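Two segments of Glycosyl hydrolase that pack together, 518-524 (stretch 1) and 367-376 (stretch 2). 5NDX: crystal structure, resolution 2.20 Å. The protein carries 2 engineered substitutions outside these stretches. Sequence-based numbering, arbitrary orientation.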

ATOM      1  N   SER A 518       7.105 -15.021   8.622  1.00 27.98           N
ATOM      2  CA  SER A 518       5.924 -14.498   9.289  1.00 27.90           C
ATOM      3  C   SER A 518       6.076 -13.043   9.598  1.00 28.29           C
ATOM      4  O   SER A 518       7.189 -12.499   9.616  1.00 27.35           O
ATOM      5  CB  SER A 518       5.620 -15.288  10.593  1.00 28.14           C
ATOM      6  OG  SER A 518       6.604 -14.996  11.602  1.00 29.25           O
ATOM      7  N   LEU A 519       4.923 -12.399   9.762  1.00 28.47           N
ATOM      8  CA  LEU A 519       4.855 -11.031  10.251  1.00 29.41           C
ATOM      9  C   LEU A 519       3.902 -11.046  11.426  1.00 28.26           C
ATOM     10  O   LEU A 519       2.786 -11.528  11.299  1.00 28.54           O
ATOM     11  CB  LEU A 519       4.304 -10.089   9.166  1.00 28.82           C
ATOM     12  CG  LEU A 519       4.227  -8.614   9.557  1.00 29.24           C
ATOM     13  CD1 LEU A 519       5.603  -8.042   9.922  1.00 30.03           C
ATOM     14  CD2 LEU A 519       3.621  -7.781   8.394  1.00 30.42           C
ATOM     15  N   THR A 520       4.340 -10.517  12.541  1.00 27.86           N
ATOM     16  CA  THR A 520       3.531 -10.413  13.738  1.00 28.94           C
ATOM     17  C   THR A 520       3.411  -8.921  14.112  1.00 29.33           C
ATOM     18  O   THR A 520       4.407  -8.207  14.136  1.00 28.32           O
ATOM     19  CB  THR A 520       4.181 -11.120  14.918  1.00 28.97           C
ATOM     20  OG1 THR A 520       4.499 -12.466  14.579  1.00 31.49           O
ATOM     21  CG2 THR A 520       3.285 -11.165  16.147  1.00 29.47           C
ATOM     22  N   GLN A 521       2.206  -8.470  14.451  1.00 28.87           N
ATOM     23  CA  GLN A 521       2.041  -7.095  14.990  1.00 28.58           C
ATOM     24  C   GLN A 521       1.572  -7.217  16.436  1.00 29.24           C
ATOM     25  O   GLN A 521       0.597  -7.918  16.721  1.00 29.55           O
ATOM     26  CB  GLN A 521       1.046  -6.310  14.140  1.00 28.83           C
ATOM     27  CG  GLN A 521       1.158  -4.813  14.296  1.00 28.49           C
ATOM     28  CD  GLN A 521       2.397  -4.270  13.661  1.00 30.29           C
ATOM     29  OE1 GLN A 521       2.968  -4.868  12.728  1.00 31.36           O
ATOM     30  NE2 GLN A 521       2.837  -3.108  14.138  1.00 30.12           N
ATOM     31  N   VAL A 522       2.327  -6.615  17.357  1.00 29.68           N
ATOM     32  CA  VAL A 522       1.985  -6.612  18.764  1.00 29.00           C
ATOM     33  C   VAL A 522       1.530  -5.168  19.119  1.00 31.12           C
ATOM     34  O   VAL A 522       2.299  -4.212  18.970  1.00 30.43           O
ATOM     35  CB  VAL A 522       3.202  -6.968  19.599  1.00 30.24           C
ATOM     36  CG1 VAL A 522       2.832  -7.013  21.088  1.00 30.40           C
ATOM     37  CG2 VAL A 522       3.822  -8.314  19.104  1.00 29.98           C
ATOM     38  N   LEU A 523       0.296  -5.031  19.579  1.00 30.71           N
ATOM     39  CA  LEU A 523      -0.252  -3.771  20.013  1.00 32.00           C
ATOM     40  C   LEU A 523      -0.484  -3.898  21.491  1.00 33.21           C
ATOM     41  O   LEU A 523      -1.104  -4.881  21.936  1.00 34.42           O
ATOM     42  CB  LEU A 523      -1.583  -3.495  19.322  1.00 34.54           C
ATOM     43  CG  LEU A 523      -1.550  -3.494  17.784  1.00 37.16           C
ATOM     44  CD1 LEU A 523      -2.958  -3.398  17.181  1.00 41.32           C
ATOM     45  CD2 LEU A 523      -0.705  -2.377  17.289  1.00 36.55           C
ATOM     46  N   VAL A 524       0.075  -2.964  22.250  1.00 31.14           N
ATOM     47  CA  VAL A 524      -0.152  -2.883  23.692  1.00 32.94           C
ATOM     48  C   VAL A 524      -0.743  -1.487  23.946  1.00 33.99           C
ATOM     49  O   VAL A 524      -0.048  -0.485  23.766  1.00 32.58           O
ATOM     50  CB  VAL A 524       1.127  -3.046  24.472  1.00 33.74           C
ATOM     51  CG1 VAL A 524       0.838  -2.968  25.960  1.00 36.26           C
ATOM     52  CG2 VAL A 524       1.796  -4.396  24.161  1.00 33.79           C
TER
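Stretch 2, residues 367-376: TSMELLATLG

Stretch 2 enters as the last part of a helix that begins earlier in the chain and then leaves the helical path through a type I beta turn from Leu372 to Leu375. The phi/psi values of Thr367 to Leu372 cluster near -60/-40, and the bonds Leu371 N to Thr367 O (3.1 Å) and Leu372 N to Ser368 O (3.0 Å) confirm the i to i-4 pattern. Stretch 1 is extended throughout, with phi between -165° and -108° and psi between 109° and 158°. The two elements run in nearly the same direction: the helix and strand axes make an angle of 28° between their N-to-C directions and approach to 8.9 Å. The register advances accordingly, with CA-CA distances of 7.3 Å for Leu519 and Ser368, 6.1 Å for Gln521 and Leu371, and 8.2 Å for Leu523 and Thr374.

Strand alternation decides which residues of stretch 1 take part. The CA-to-CB bonds of Leu519 and Gln521 point toward stretch 2, whereas those of Thr520 and Val522 point away; Leu523 starts sideways, but its end comes nearer.

The apolar contacts centre on Leu371, whose CA-to-CB bond points toward the strand and whose chi1 is -89° (m). Its CD2 lies 4.1 Å from CG of Leu519, and its CG lies 3.7 Å from CB of Gln521, so the leucine bridges two successive inward-facing strand residues. One helical turn earlier, CB of Ser368 is 4.0 Å from CD2 of Leu519. Two further contacts set a methyl group against a polar atom: CD2 of Leu375 lies 3.5 Å from NE2 of Gln521, and CD2 of Leu523 lies 3.6 Å from OG1 of Thr374.

The polar groups meet without a hydrogen bond between the stretches. NE2 of Gln521 is 3.2 Å from OG1 of Thr374, but the angle is poor; OE1 of Gln521 is 3.5 Å from O of Leu371, and both are acceptors. Each end of the Gln521 amide is instead satisfied elsewhere in the structure. Within stretch 2, Thr374 OG1 donates to Leu371 O at 2.7 Å, and the same carbonyl accepts Thr374 N at 3.2 Å. The side chain of Thr374 thus folds back on the backbone, while its CA-to-CB bond points toward the strand. Leu375 N to Leu372 O, at 3.2 Å, closes the turn.

In all, 368 Å² is buried, summed over both sides. Gln521 contributes 92 Å², Leu519 73 Å² and Leu371 72 Å². No hydrogen bond joins the stretches, and contacts such as Leu519 CG to Leu371 CD2 at 4.1 Å show that side chains meet across the interface.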

ATOM      1  N   THR A 367      -2.519  -7.303   3.410  1.00 29.12           N
ATOM      2  CA  THR A 367      -2.612  -7.561   4.839  1.00 28.56           C
ATOM      3  C   THR A 367      -1.353  -7.165   5.560  1.00 28.29           C
ATOM      4  O   THR A 367      -1.402  -6.650   6.687  1.00 27.34           O
ATOM      5  CB  THR A 367      -3.020  -8.990   5.157  1.00 28.86           C
ATOM      6  OG1 THR A 367      -2.078  -9.901   4.572  1.00 28.29           O
ATOM      7  CG2 THR A 367      -4.409  -9.270   4.623  1.00 30.43           C
ATOM      8  N   SER A 368      -0.212  -7.345   4.922  1.00 29.08           N
ATOM      9  CA  SER A 368       1.021  -6.908   5.535  1.00 30.30           C
ATOM     10  C   SER A 368       0.961  -5.375   5.780  1.00 30.88           C
ATOM     11  O   SER A 368       1.413  -4.911   6.823  1.00 29.23           O
ATOM     12  CB  SER A 368       2.250  -7.241   4.690  1.00 29.32           C
ATOM     13  OG  SER A 368       2.091  -6.670   3.411  1.00 31.87           O
ATOM     14  N   MET A 369       0.447  -4.631   4.801  1.00 29.88           N
ATOM     15  CA  MET A 369       0.290  -3.178   4.929  1.00 31.91           C
ATOM     16  C   MET A 369      -0.745  -2.755   5.955  1.00 31.05           C
ATOM     17  O   MET A 369      -0.562  -1.708   6.616  1.00 31.34           O
ATOM     18  CB  MET A 369       0.042  -2.541   3.561  1.00 33.50           C
ATOM     19  CG  MET A 369       1.262  -2.734   2.653  1.00 35.34           C
ATOM     20  SD  MET A 369       0.972  -2.028   1.053  1.00 40.26           S
ATOM     21  CE  MET A 369       1.777  -0.450   1.218  1.00 43.55           C
ATOM     22  N   GLU A 370      -1.779  -3.563   6.142  1.00 30.82           N
ATOM     23  CA  GLU A 370      -2.709  -3.371   7.253  1.00 31.57           C
ATOM     24  C   GLU A 370      -2.031  -3.417   8.622  1.00 30.77           C
ATOM     25  O   GLU A 370      -2.307  -2.567   9.467  1.00 30.47           O
ATOM     26  CB  GLU A 370      -3.857  -4.388   7.240  1.00 33.48           C
ATOM     27  CG  GLU A 370      -4.838  -4.196   6.093  1.00 38.78           C
ATOM     28  CD  GLU A 370      -6.083  -5.130   6.142  1.00 40.22           C
ATOM     29  OE1 GLU A 370      -7.080  -4.890   6.882  1.00 41.64           O
ATOM     30  OE2 GLU A 370      -6.068  -6.115   5.402  1.00 41.69           O
ATOM     31  N   LEU A 371      -1.163  -4.404   8.831  1.00 29.10           N
ATOM     32  CA  LEU A 371      -0.417  -4.508  10.040  1.00 29.99           C
ATOM     33  C   LEU A 371       0.549  -3.363  10.209  1.00 29.06           C
ATOM     34  O   LEU A 371       0.614  -2.764  11.278  1.00 29.06           O
ATOM     35  CB  LEU A 371       0.321  -5.853  10.163  1.00 30.80           C
ATOM     36  CG  LEU A 371      -0.456  -6.989  10.823  1.00 32.84           C
ATOM     37  CD1 LEU A 371      -1.729  -7.290  10.119  1.00 35.17           C
ATOM     38  CD2 LEU A 371       0.359  -8.274  10.846  1.00 34.23           C
ATOM     39  N   LEU A 372       1.331  -3.099   9.186  1.00 27.59           N
ATOM     40  CA  LEU A 372       2.328  -2.022   9.246  1.00 29.04           C
ATOM     41  C   LEU A 372       1.681  -0.612   9.469  1.00 29.55           C
ATOM     42  O   LEU A 372       2.312   0.287  10.061  1.00 29.96           O
ATOM     43  CB  LEU A 372       3.194  -2.017   7.976  1.00 28.73           C
ATOM     44  CG  LEU A 372       4.092  -3.232   7.753  1.00 29.40           C
ATOM     45  CD1 LEU A 372       4.592  -3.294   6.329  1.00 31.06           C
ATOM     46  CD2 LEU A 372       5.278  -3.154   8.662  1.00 30.52           C
ATOM     47  N   ALA A 373       0.432  -0.457   9.032  1.00 28.47           N
ATOM     48  CA  ALA A 373      -0.278   0.801   9.133  1.00 29.03           C
ATOM     49  C   ALA A 373      -0.530   1.171  10.588  1.00 30.25           C
ATOM     50  O   ALA A 373      -0.715   2.337  10.853  1.00 29.67           O
ATOM     51  CB  ALA A 373      -1.601   0.717   8.411  1.00 28.57           C
ATOM     52  N   THR A 374      -0.528   0.183  11.500  1.00 29.49           N
ATOM     53  CA  THR A 374      -0.725   0.425  12.931  1.00 30.19           C
ATOM     54  C   THR A 374       0.453   0.973  13.674  1.00 30.35           C
ATOM     55  O   THR A 374       0.338   1.205  14.877  1.00 33.20           O
ATOM     56  CB  THR A 374      -1.160  -0.863  13.683  1.00 30.37           C
ATOM     57  OG1 THR A 374      -0.065  -1.819  13.742  1.00 31.28           O
ATOM     58  CG2 THR A 374      -2.356  -1.481  13.001  1.00 30.17           C
ATOM     59  N   LEU A 375       1.604   1.125  13.021  1.00 30.29           N
ATOM     60  CA  LEU A 375       2.776   1.580  13.714  1.00 30.68           C
ATOM     61  C   LEU A 375       2.621   3.035  14.173  1.00 33.06           C
ATOM     62  O   LEU A 375       1.852   3.798  13.618  1.00 31.66           O
ATOM     63  CB  LEU A 375       4.017   1.410  12.857  1.00 30.80           C
ATOM     64  CG  LEU A 375       4.519  -0.043  12.706  1.00 29.56           C
ATOM     65  CD1 LEU A 375       5.460  -0.215  11.522  1.00 30.09           C
ATOM     66  CD2 LEU A 375       5.175  -0.509  13.985  1.00 29.86           C
ATOM     67  N   GLY A 376       3.337   3.346  15.238  1.00 33.75           N
ATOM     68  CA  GLY A 376       3.328   4.648  15.858  1.00 34.41           C
ATOM     69  C   GLY A 376       4.284   5.650  15.258  1.00 34.52           C
ATOM     70  O   GLY A 376       4.757   5.462  14.150  1.00 33.12           O
TER